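Local coordinates for protein proteasome chaperone 4 (Saccharomyces cerevisiae, PDB 2Z5B) that helps assemble the yeast 20S proteasome, acting as a heterodimer with a partner chaperone to promote formation of the alpha ring, at residues 56-67 with 112-123; 21-29 with 41-49. All blocks are in the same frame, centred on the assembly; numbering follows the deposited sequence.

Contact 1: 56-67 with 112-123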
loop_
_atom_site.group_PDB
_atom_site.type_symbol
_atom_site.label_atom_id
_atom_site.label_comp_id
_atom_site.label_asym_id
_atom_site.label_seq_id
_atom_site.Cartn_x
_atom_site.Cartn_y
_atom_site.Cartn_z
ATOM N N SER A 56 -9.426 7.185 10.182
ATOM C CA SER A 56 -10.810 7.626 10.065
ATOM C C SER A 56 -11.379 7.435 8.641
ATOM O O SER A 56 -12.498 6.922 8.473
ATOM C CB SER A 56 -10.957 9.074 10.553
ATOM O OG SER A 56 -9.793 9.840 10.263
ATOM N N SER A 57 -10.603 7.819 7.629
ATOM C CA SER A 57 -11.008 7.654 6.226
ATOM C C SER A 57 -10.964 6.201 5.785
ATOM O O SER A 57 -10.304 5.384 6.414
ATOM C CB SER A 57 -10.125 8.507 5.324
ATOM O OG SER A 57 -10.300 9.880 5.640
ATOM N N SER A 58 -11.687 5.880 4.712
ATOM C CA SER A 58 -11.713 4.524 4.183
ATOM C C SER A 58 -10.809 4.411 2.976
ATOM O O SER A 58 -10.718 5.344 2.187
ATOM C CB SER A 58 -13.131 4.137 3.750
ATOM O OG SER A 58 -14.017 4.130 4.847
ATOM N N LEU A 59 -10.152 3.261 2.827
ATOM C CA LEU A 59 -9.440 2.959 1.588
ATOM C C LEU A 59 -10.502 2.442 0.616
ATOM O O LEU A 59 -10.946 1.308 0.739
ATOM C CB LEU A 59 -8.342 1.915 1.822
ATOM C CG LEU A 59 -7.308 1.725 0.695
ATOM C CD1 LEU A 59 -6.143 0.831 1.102
ATOM C CD2 LEU A 59 -7.934 1.187 -0.560
ATOM N N SER A 60 -10.938 3.288 -0.312
ATOM C CA SER A 60 -12.108 2.951 -1.131
ATOM C C SER A 60 -11.728 2.123 -2.338
ATOM O O SER A 60 -12.460 1.209 -2.735
ATOM C CB SER A 60 -12.859 4.216 -1.562
ATOM O OG SER A 60 -13.499 4.807 -0.453
ATOM N N CYS A 61 -10.577 2.437 -2.911
ATOM C CA CYS A 61 -10.093 1.726 -4.095
ATOM C C CYS A 61 -8.571 1.811 -4.152
ATOM O O CYS A 61 -8.019 2.835 -3.781
ATOM C CB CYS A 61 -10.712 2.359 -5.349
ATOM S SG CYS A 61 -10.310 1.510 -6.895
ATOM N N TYR A 62 -7.917 0.726 -4.589
ATOM C CA TYR A 62 -6.451 0.638 -4.748
ATOM C C TYR A 62 -6.249 0.189 -6.174
ATOM O O TYR A 62 -6.676 -0.920 -6.533
ATOM C CB TYR A 62 -5.864 -0.431 -3.816
ATOM C CG TYR A 62 -4.353 -0.404 -3.624
ATOM C CD1 TYR A 62 -3.620 0.800 -3.702
ATOM C CD2 TYR A 62 -3.658 -1.570 -3.312
ATOM C CE1 TYR A 62 -2.246 0.807 -3.494
ATOM C CE2 TYR A 62 -2.284 -1.560 -3.103
ATOM C CZ TYR A 62 -1.586 -0.368 -3.175
ATOM O OH TYR A 62 -0.212 -0.351 -2.980
ATOM N N TYR A 63 -5.653 1.050 -6.991
ATOM C CA TYR A 63 -5.539 0.803 -8.428
ATOM C C TYR A 63 -4.085 0.765 -8.852
ATOM O O TYR A 63 -3.309 1.584 -8.395
ATOM C CB TYR A 63 -6.246 1.907 -9.218
ATOM C CG TYR A 63 -6.908 1.375 -10.473
ATOM C CD1 TYR A 63 -6.190 1.213 -11.659
ATOM C CD2 TYR A 63 -8.246 1.026 -10.464
ATOM C CE1 TYR A 63 -6.816 0.688 -12.811
ATOM C CE2 TYR A 63 -8.876 0.535 -11.600
ATOM C CZ TYR A 63 -8.155 0.361 -12.762
ATOM O OH TYR A 63 -8.802 -0.138 -13.876
ATOM N N TYR A 64 -3.733 -0.163 -9.748
ATOM C CA TYR A 64 -2.377 -0.308 -10.254
ATOM C C TYR A 64 -2.306 -0.084 -11.763
ATOM O O TYR A 64 -3.165 -0.588 -12.487
ATOM C CB TYR A 64 -1.891 -1.728 -9.941
ATOM C CG TYR A 64 -0.506 -2.056 -10.457
ATOM C CD1 TYR A 64 0.615 -1.435 -9.924
ATOM C CD2 TYR A 64 -0.313 -3.023 -11.458
ATOM C CE1 TYR A 64 1.892 -1.728 -10.379
ATOM C CE2 TYR A 64 0.985 -3.318 -11.921
ATOM C CZ TYR A 64 2.071 -2.677 -11.350
ATOM O OH TYR A 64 3.356 -2.932 -11.784
ATOM N N ALA A 65 -1.280 0.641 -12.233
ATOM C CA ALA A 65 -0.973 0.726 -13.670
ATOM C C ALA A 65 0.526 0.702 -13.946
ATOM O O ALA A 65 1.331 1.075 -13.096
ATOM C CB ALA A 65 -1.596 1.960 -14.298
ATOM N N ILE A 66 0.890 0.267 -15.150
ATOM C CA ILE A 66 2.275 0.140 -15.555
ATOM C C ILE A 66 2.324 0.225 -17.097
ATOM O O ILE A 66 1.394 -0.245 -17.765
ATOM C CB ILE A 66 2.898 -1.206 -14.992
ATOM C CG1 ILE A 66 4.398 -1.329 -15.326
ATOM C CG2 ILE A 66 2.099 -2.435 -15.453
ATOM C CD1 ILE A 66 5.125 -2.458 -14.594
ATOM N N PRO A 67 3.375 0.866 -17.660
ATOM C CA PRO A 67 3.525 0.847 -19.116
ATOM C C PRO A 67 3.678 -0.597 -19.587
ATOM O O PRO A 67 4.421 -1.360 -18.973
ATOM C CB PRO A 67 4.815 1.638 -19.352
ATOM C CG PRO A 67 5.007 2.467 -18.094
ATOM C CD PRO A 67 4.466 1.610 -17.001
ATOM N N ASN A 112 5.981 7.464 -17.123
ATOM C CA ASN A 112 6.533 6.238 -17.678
ATOM C C ASN A 112 7.083 5.308 -16.593
ATOM O O ASN A 112 8.211 4.822 -16.683
ATOM C CB ASN A 112 7.577 6.561 -18.764
ATOM C CG ASN A 112 8.011 5.332 -19.569
ATOM O OD1 ASN A 112 9.073 5.335 -20.193
ATOM N ND2 ASN A 112 7.197 4.291 -19.559
ATOM N N ARG A 113 6.268 5.076 -15.565
ATOM C CA ARG A 113 6.631 4.167 -14.479
ATOM C C ARG A 113 5.385 3.527 -13.874
ATOM O O ARG A 113 4.282 4.027 -14.083
ATOM C CB ARG A 113 7.407 4.924 -13.402
ATOM C CG ARG A 113 6.630 6.026 -12.714
ATOM C CD ARG A 113 7.584 7.009 -12.089
ATOM N NE ARG A 113 8.712 6.292 -11.528
ATOM C CZ ARG A 113 9.984 6.535 -11.825
ATOM N NH1 ARG A 113 10.925 5.796 -11.264
ATOM N NH2 ARG A 113 10.314 7.520 -12.644
ATOM N N PRO A 114 5.553 2.428 -13.114
ATOM C CA PRO A 114 4.359 1.851 -12.514
ATOM C C PRO A 114 3.813 2.820 -11.452
ATOM O O PRO A 114 4.568 3.670 -10.952
ATOM C CB PRO A 114 4.857 0.547 -11.879
ATOM C CG PRO A 114 6.279 0.343 -12.406
ATOM C CD PRO A 114 6.782 1.700 -12.739
ATOM N N CYS A 115 2.514 2.710 -11.167
ATOM C CA CYS A 115 1.828 3.593 -10.226
ATOM C C CYS A 115 0.779 2.803 -9.464
ATOM O O CYS A 115 0.030 2.024 -10.068
ATOM C CB CYS A 115 1.118 4.751 -10.973
ATOM S SG CYS A 115 0.385 6.017 -9.877
ATOM N N TYR A 116 0.736 3.024 -8.151
ATOM C CA TYR A 116 -0.280 2.497 -7.278
ATOM C C TYR A 116 -1.046 3.711 -6.770
ATOM O O TYR A 116 -0.442 4.669 -6.276
ATOM C CB TYR A 116 0.336 1.771 -6.081
ATOM C CG TYR A 116 1.094 0.510 -6.423
ATOM C CD1 TYR A 116 2.391 0.568 -6.948
ATOM C CD2 TYR A 116 0.528 -0.743 -6.191
ATOM C CE1 TYR A 116 3.093 -0.587 -7.246
ATOM C CE2 TYR A 116 1.236 -1.907 -6.474
ATOM C CZ TYR A 116 2.509 -1.809 -7.008
ATOM O OH TYR A 116 3.215 -2.939 -7.314
ATOM N N VAL A 117 -2.369 3.674 -6.884
ATOM C CA VAL A 117 -3.177 4.795 -6.400
ATOM C C VAL A 117 -4.227 4.328 -5.400
ATOM O O VAL A 117 -4.969 3.393 -5.656
ATOM C CB VAL A 117 -3.876 5.535 -7.573
ATOM C CG1 VAL A 117 -4.965 6.448 -7.081
ATOM C CG2 VAL A 117 -2.875 6.358 -8.335
ATOM N N THR A 118 -4.288 4.995 -4.258
ATOM C CA THR A 118 -5.376 4.787 -3.330
ATOM C C THR A 118 -6.295 5.989 -3.332
ATOM O O THR A 118 -5.815 7.109 -3.177
ATOM C CB THR A 118 -4.832 4.657 -1.883
ATOM O OG1 THR A 118 -4.013 3.480 -1.788
ATOM C CG2 THR A 118 -5.969 4.557 -0.899
ATOM N N TRP A 119 -7.609 5.754 -3.428
ATOM C CA TRP A 119 -8.569 6.807 -3.149
ATOM C C TRP A 119 -9.069 6.638 -1.709
ATOM O O TRP A 119 -9.612 5.599 -1.342
ATOM C CB TRP A 119 -9.734 6.917 -4.168
ATOM C CG TRP A 119 -10.617 8.096 -3.752
ATOM C CD1 TRP A 119 -11.702 8.038 -2.941
ATOM C CD2 TRP A 119 -10.399 9.493 -4.037
ATOM N NE1 TRP A 119 -12.197 9.306 -2.721
ATOM C CE2 TRP A 119 -11.411 10.216 -3.382
ATOM C CE3 TRP A 119 -9.442 10.198 -4.791
ATOM C CZ2 TRP A 119 -11.521 11.616 -3.473
ATOM C CZ3 TRP A 119 -9.543 11.585 -4.878
ATOM C CH2 TRP A 119 -10.570 12.280 -4.227
ATOM N N SER A 120 -8.796 7.655 -0.904
ATOM C CA SER A 120 -9.138 7.703 0.510
ATOM C C SER A 120 -10.415 8.520 0.663
ATOM O O SER A 120 -10.446 9.685 0.285
ATOM C CB SER A 120 -7.986 8.375 1.291
ATOM O OG SER A 120 -8.395 8.703 2.617
ATOM N N SER A 121 -11.447 7.910 1.245
ATOM C CA SER A 121 -12.758 8.541 1.386
ATOM C C SER A 121 -13.010 9.025 2.801
ATOM O O SER A 121 -13.040 8.227 3.727
ATOM C CB SER A 121 -13.861 7.552 1.004
ATOM O OG SER A 121 -13.804 7.262 -0.384
ATOM N N LEU A 122 -13.188 10.333 2.959
ATOM C CA LEU A 122 -13.664 10.878 4.225
ATOM C C LEU A 122 -14.951 10.172 4.673
ATOM O O LEU A 122 -15.770 9.775 3.842
ATOM C CB LEU A 122 -13.916 12.392 4.112
ATOM C CG LEU A 122 -12.704 13.327 4.008
ATOM C CD1 LEU A 122 -13.136 14.800 3.907
ATOM C CD2 LEU A 122 -11.718 13.140 5.181
ATOM N N PRO A 123 -15.140 10.018 5.991
ATOM C CA PRO A 123 -16.414 9.472 6.440
ATOM C C PRO A 123 -17.587 10.216 5.791
ATOM O O PRO A 123 -18.593 9.583 5.475
ATOM C CB PRO A 123 -16.374 9.730 7.946
ATOM C CG PRO A 123 -14.915 9.618 8.268
ATOM C CD PRO A 123 -14.233 10.295 7.123
HETATM O O HOH W 1 -9.253 11.318 2.981
#
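Ser60 and Cys61 both stand opposite Trp119, forming a beta bulge that interrupts an otherwise regular antiparallel ladder. The evidence is the bonding: Ser60 N donates to Trp119 O (2.9 Å), yet Trp119 N turns to Cys61 O, and Cys61 N, buried here, has no partner in the model. The bulge shifts the pairing by one residue, from Ser58 with Ser121 and Leu59 with Ser120 to Tyr62 with Thr118. Beyond it, Tyr62, Tyr64 and Tyr116 form an aromatic cluster. Tyr64 CD1 sits over the centre of the Tyr116 ring, 3.4 Å above its plane, the two planes inclined at 48°. Tyr116 CG stands anti to its own carbonyl carbon (chi1 -66°), bringing CD2 to 3.3 Å from Tyr62 OH, a hydroxyl hydrogen-bonded to Ser144 of the partner chain. Thr118 touches two neighbours: OG1 meets Tyr62 CD1 at 3.3 Å, while CG2 meets Leu59 CG at 3.5 Å. Putting an alanine at Tyr116 would probably leave the Tyr64 ring without the face it rests on and open a gap beside Tyr62. The side bearing Tyr62, Tyr116 and Thr118 packs on the partner chaperone chain; the other, with Tyr63 and Cys115, meets helix 94-111. Within the sheet, strand 83-87 flanks 58-67, and strand 41-47 flanks 115-121.

Contact 2: 21-29 with 41-49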
loop_
_atom_site.group_PDB
_atom_site.type_symbol
_atom_site.label_atom_id
_atom_site.label_comp_id
_atom_site.label_asym_id
_atom_site.label_seq_id
_atom_site.Cartn_x
_atom_site.Cartn_y
_atom_site.Cartn_z
ATOM N N GLN A 21 -14.010 24.319 -4.850
ATOM C CA GLN A 21 -13.258 23.093 -5.158
ATOM C C GLN A 21 -12.650 22.541 -3.882
ATOM O O GLN A 21 -12.108 23.305 -3.079
ATOM C CB GLN A 21 -12.133 23.357 -6.154
ATOM C CG GLN A 21 -12.586 23.497 -7.599
ATOM C CD GLN A 21 -11.703 24.447 -8.357
ATOM O OE1 GLN A 21 -11.087 25.335 -7.765
ATOM N NE2 GLN A 21 -11.630 24.274 -9.674
ATOM N N PRO A 22 -12.709 21.214 -3.711
ATOM C CA PRO A 22 -12.284 20.609 -2.466
ATOM C C PRO A 22 -10.769 20.659 -2.306
ATOM O O PRO A 22 -10.025 20.582 -3.285
ATOM C CB PRO A 22 -12.766 19.170 -2.606
ATOM C CG PRO A 22 -12.711 18.912 -4.067
ATOM C CD PRO A 22 -13.160 20.198 -4.682
ATOM N N THR A 23 -10.343 20.826 -1.067
ATOM C CA THR A 23 -8.958 20.730 -0.695
ATOM C C THR A 23 -8.586 19.250 -0.673
ATOM O O THR A 23 -9.373 18.423 -0.230
ATOM C CB THR A 23 -8.770 21.316 0.695
ATOM O OG1 THR A 23 -9.214 22.672 0.683
ATOM C CG2 THR A 23 -7.313 21.264 1.096
ATOM N N LEU A 24 -7.405 18.915 -1.180
ATOM C CA LEU A 24 -7.019 17.497 -1.252
ATOM C C LEU A 24 -5.889 17.205 -0.286
ATOM O O LEU A 24 -5.039 18.057 -0.031
ATOM C CB LEU A 24 -6.602 17.108 -2.685
ATOM C CG LEU A 24 -7.586 17.444 -3.812
ATOM C CD1 LEU A 24 -6.912 17.375 -5.152
ATOM C CD2 LEU A 24 -8.814 16.553 -3.763
ATOM N N ASP A 25 -5.905 15.987 0.237
ATOM C CA ASP A 25 -4.905 15.459 1.151
ATOM C C ASP A 25 -4.148 14.343 0.428
ATOM O O ASP A 25 -4.767 13.421 -0.092
ATOM C CB ASP A 25 -5.643 14.882 2.351
ATOM C CG ASP A 25 -4.747 14.673 3.546
ATOM O OD1 ASP A 25 -3.660 15.268 3.583
ATOM O OD2 ASP A 25 -5.148 13.910 4.450
ATOM N N VAL A 26 -2.819 14.442 0.416
ATOM C CA VAL A 26 -1.966 13.563 -0.369
ATOM C C VAL A 26 -0.828 12.975 0.488
ATOM O O VAL A 26 -0.203 13.686 1.285
ATOM C CB VAL A 26 -1.367 14.337 -1.581
ATOM C CG1 VAL A 26 -0.280 13.526 -2.279
ATOM C CG2 VAL A 26 -2.473 14.760 -2.592
ATOM N N ILE A 27 -0.611 11.667 0.341
ATOM C CA ILE A 27 0.664 11.032 0.699
ATOM C C ILE A 27 1.191 10.373 -0.580
ATOM O O ILE A 27 0.497 9.560 -1.183
ATOM C CB ILE A 27 0.463 9.945 1.789
ATOM C CG1 ILE A 27 0.002 10.585 3.109
ATOM C CG2 ILE A 27 1.747 9.073 1.983
ATOM C CD1 ILE A 27 -0.707 9.608 4.003
ATOM N N ALA A 28 2.411 10.716 -0.991
ATOM C CA ALA A 28 2.993 10.184 -2.223
ATOM C C ALA A 28 4.331 9.542 -1.904
ATOM O O ALA A 28 5.162 10.160 -1.222
ATOM C CB ALA A 28 3.191 11.312 -3.254
ATOM N N THR A 29 4.540 8.319 -2.386
ATOM C CA THR A 29 5.856 7.690 -2.316
ATOM C C THR A 29 6.466 7.717 -3.713
ATOM O O THR A 29 5.857 7.243 -4.677
ATOM C CB THR A 29 5.800 6.260 -1.782
ATOM O OG1 THR A 29 5.129 6.252 -0.514
ATOM C CG2 THR A 29 7.235 5.669 -1.668
ATOM N N ILE A 41 5.483 4.828 -8.430
ATOM C CA ILE A 41 4.881 5.898 -7.637
ATOM C C ILE A 41 3.719 5.251 -6.901
ATOM O O ILE A 41 2.995 4.433 -7.473
ATOM C CB ILE A 41 4.364 7.045 -8.540
ATOM C CG1 ILE A 41 5.533 7.843 -9.113
ATOM C CG2 ILE A 41 3.433 7.996 -7.788
ATOM C CD1 ILE A 41 5.147 8.682 -10.305
ATOM N N SER A 42 3.578 5.569 -5.615
ATOM C CA SER A 42 2.362 5.254 -4.870
ATOM C C SER A 42 1.727 6.569 -4.455
ATOM O O SER A 42 2.411 7.449 -3.920
ATOM C CB SER A 42 2.675 4.457 -3.607
ATOM O OG SER A 42 3.198 3.187 -3.926
ATOM N N LEU A 43 0.436 6.713 -4.699
ATOM C CA LEU A 43 -0.272 7.928 -4.312
ATOM C C LEU A 43 -1.463 7.564 -3.475
ATOM O O LEU A 43 -2.256 6.690 -3.854
ATOM C CB LEU A 43 -0.700 8.751 -5.539
ATOM C CG LEU A 43 -1.608 9.962 -5.270
ATOM C CD1 LEU A 43 -0.849 11.026 -4.491
ATOM C CD2 LEU A 43 -2.130 10.559 -6.554
ATOM N N VAL A 44 -1.558 8.183 -2.301
ATOM C CA VAL A 44 -2.800 8.135 -1.523
ATOM C C VAL A 44 -3.410 9.536 -1.625
ATOM O O VAL A 44 -2.730 10.545 -1.354
ATOM C CB VAL A 44 -2.570 7.736 -0.046
ATOM C CG1 VAL A 44 -3.905 7.632 0.698
ATOM C CG2 VAL A 44 -1.805 6.405 0.031
ATOM N N VAL A 45 -4.664 9.609 -2.070
ATOM C CA VAL A 45 -5.314 10.911 -2.291
ATOM C C VAL A 45 -6.775 10.887 -1.826
ATOM O O VAL A 45 -7.448 9.879 -1.941
ATOM C CB VAL A 45 -5.143 11.434 -3.755
ATOM C CG1 VAL A 45 -5.738 10.467 -4.788
ATOM C CG2 VAL A 45 -5.746 12.873 -3.922
ATOM N N GLY A 46 -7.222 11.991 -1.241
ATOM C CA GLY A 46 -8.598 12.112 -0.767
ATOM C C GLY A 46 -8.914 13.560 -0.481
ATOM O O GLY A 46 -8.055 14.428 -0.624
ATOM N N PHE A 47 -10.153 13.816 -0.068
ATOM C CA PHE A 47 -10.517 15.141 0.393
ATOM C C PHE A 47 -9.950 15.356 1.787
ATOM O O PHE A 47 -9.634 14.400 2.493
ATOM C CB PHE A 47 -12.039 15.328 0.362
ATOM C CG PHE A 47 -12.646 15.142 -1.007
ATOM C CD1 PHE A 47 -12.046 15.695 -2.129
ATOM C CD2 PHE A 47 -13.834 14.440 -1.162
ATOM C CE1 PHE A 47 -12.605 15.524 -3.400
ATOM C CE2 PHE A 47 -14.402 14.274 -2.417
ATOM C CZ PHE A 47 -13.777 14.821 -3.539
ATOM N N LYS A 48 -9.778 16.614 2.164
ATOM C CA LYS A 48 -9.297 16.939 3.492
ATOM C C LYS A 48 -10.398 17.624 4.295
ATOM O O LYS A 48 -11.138 18.451 3.770
ATOM C CB LYS A 48 -8.100 17.872 3.399
ATOM C CG LYS A 48 -7.378 18.070 4.729
ATOM C CD LYS A 48 -6.492 19.294 4.739
ATOM C CE LYS A 48 -5.797 19.491 3.428
ATOM N NZ LYS A 48 -5.242 18.235 2.850
ATOM N N GLN A 49 -10.488 17.272 5.570
ATOM C CA GLN A 49 -11.333 17.984 6.517
ATOM C C GLN A 49 -10.445 18.669 7.567
ATOM O O GLN A 49 -9.428 18.114 7.982
ATOM C CB GLN A 49 -12.309 17.000 7.182
ATOM C CG GLN A 49 -13.093 17.541 8.370
ATOM C CD GLN A 49 -14.575 17.658 8.109
ATOM O OE1 GLN A 49 -15.353 16.782 8.492
ATOM N NE2 GLN A 49 -14.981 18.744 7.448
#
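The Phe47 ring takes Thr23 O and Leu24 CD2 at its edge, near the ring plane, the latter 3.7 Å from Phe47 CD1. Pro22 approaches obliquely, its CG 3.5 Å from Phe47 CE1, and Trp119 makes an edge-to-face pair with the same ring. A second flat group, the Asp25 carboxylate, forms a long salt bridge from OD1 to Lys48 NZ (3.4 Å). Lys48 NZ also donates to Leu24 O at 2.9 Å, from well above the carbonyl plane (54° out of it). Lys48 reaches both because its chain bends at chi3 and chi4, and its CE packs tightly on Thr23 CG2, at 3.3 Å. Farther along, Val26 CG1 presses closely on Leu43 CD1 (3.4 Å), on a side where Val26 and Val45 meet helix 134-149 and Leu43 meets helix 94-111. On the opposite side, Gln41 of the partner chain bonds to both Thr29 OG1 and Ser42 OG. Paired backbone bonds link Asp25 with Gly46, Ile27 with Val44 and Thr29 with Ser42. With strand axes 4.5 Å apart at closest and running at 165°, this is the ladder of an antiparallel beta hairpin with a long connection, packed between helices 94-111 and 134-149 of its own chain and the partner subunit.

From the N terminus, strand 6-13 is followed by 24-31, which turns back through residues 32-40 into 41-47; contact 2 closes that hairpin. The chain then lays down 58-67 two positions farther across the sheet and adds 83-87 at the far edge. Helix 94-111 carries it back, in a beta-alpha-beta crossover, to 115-121, which fills the gap and closes contact 1 over a 44-residue loop. The two loops are in series, neither nested nor crossed. Strand 115-121 joins them by running parallel to 41-47: Thr118 N lies 2.7 Å from Leu43 O and Tyr116 O 2.7 Å from Leu43 N, both probable hydrogen bonds, making one mixed sheet.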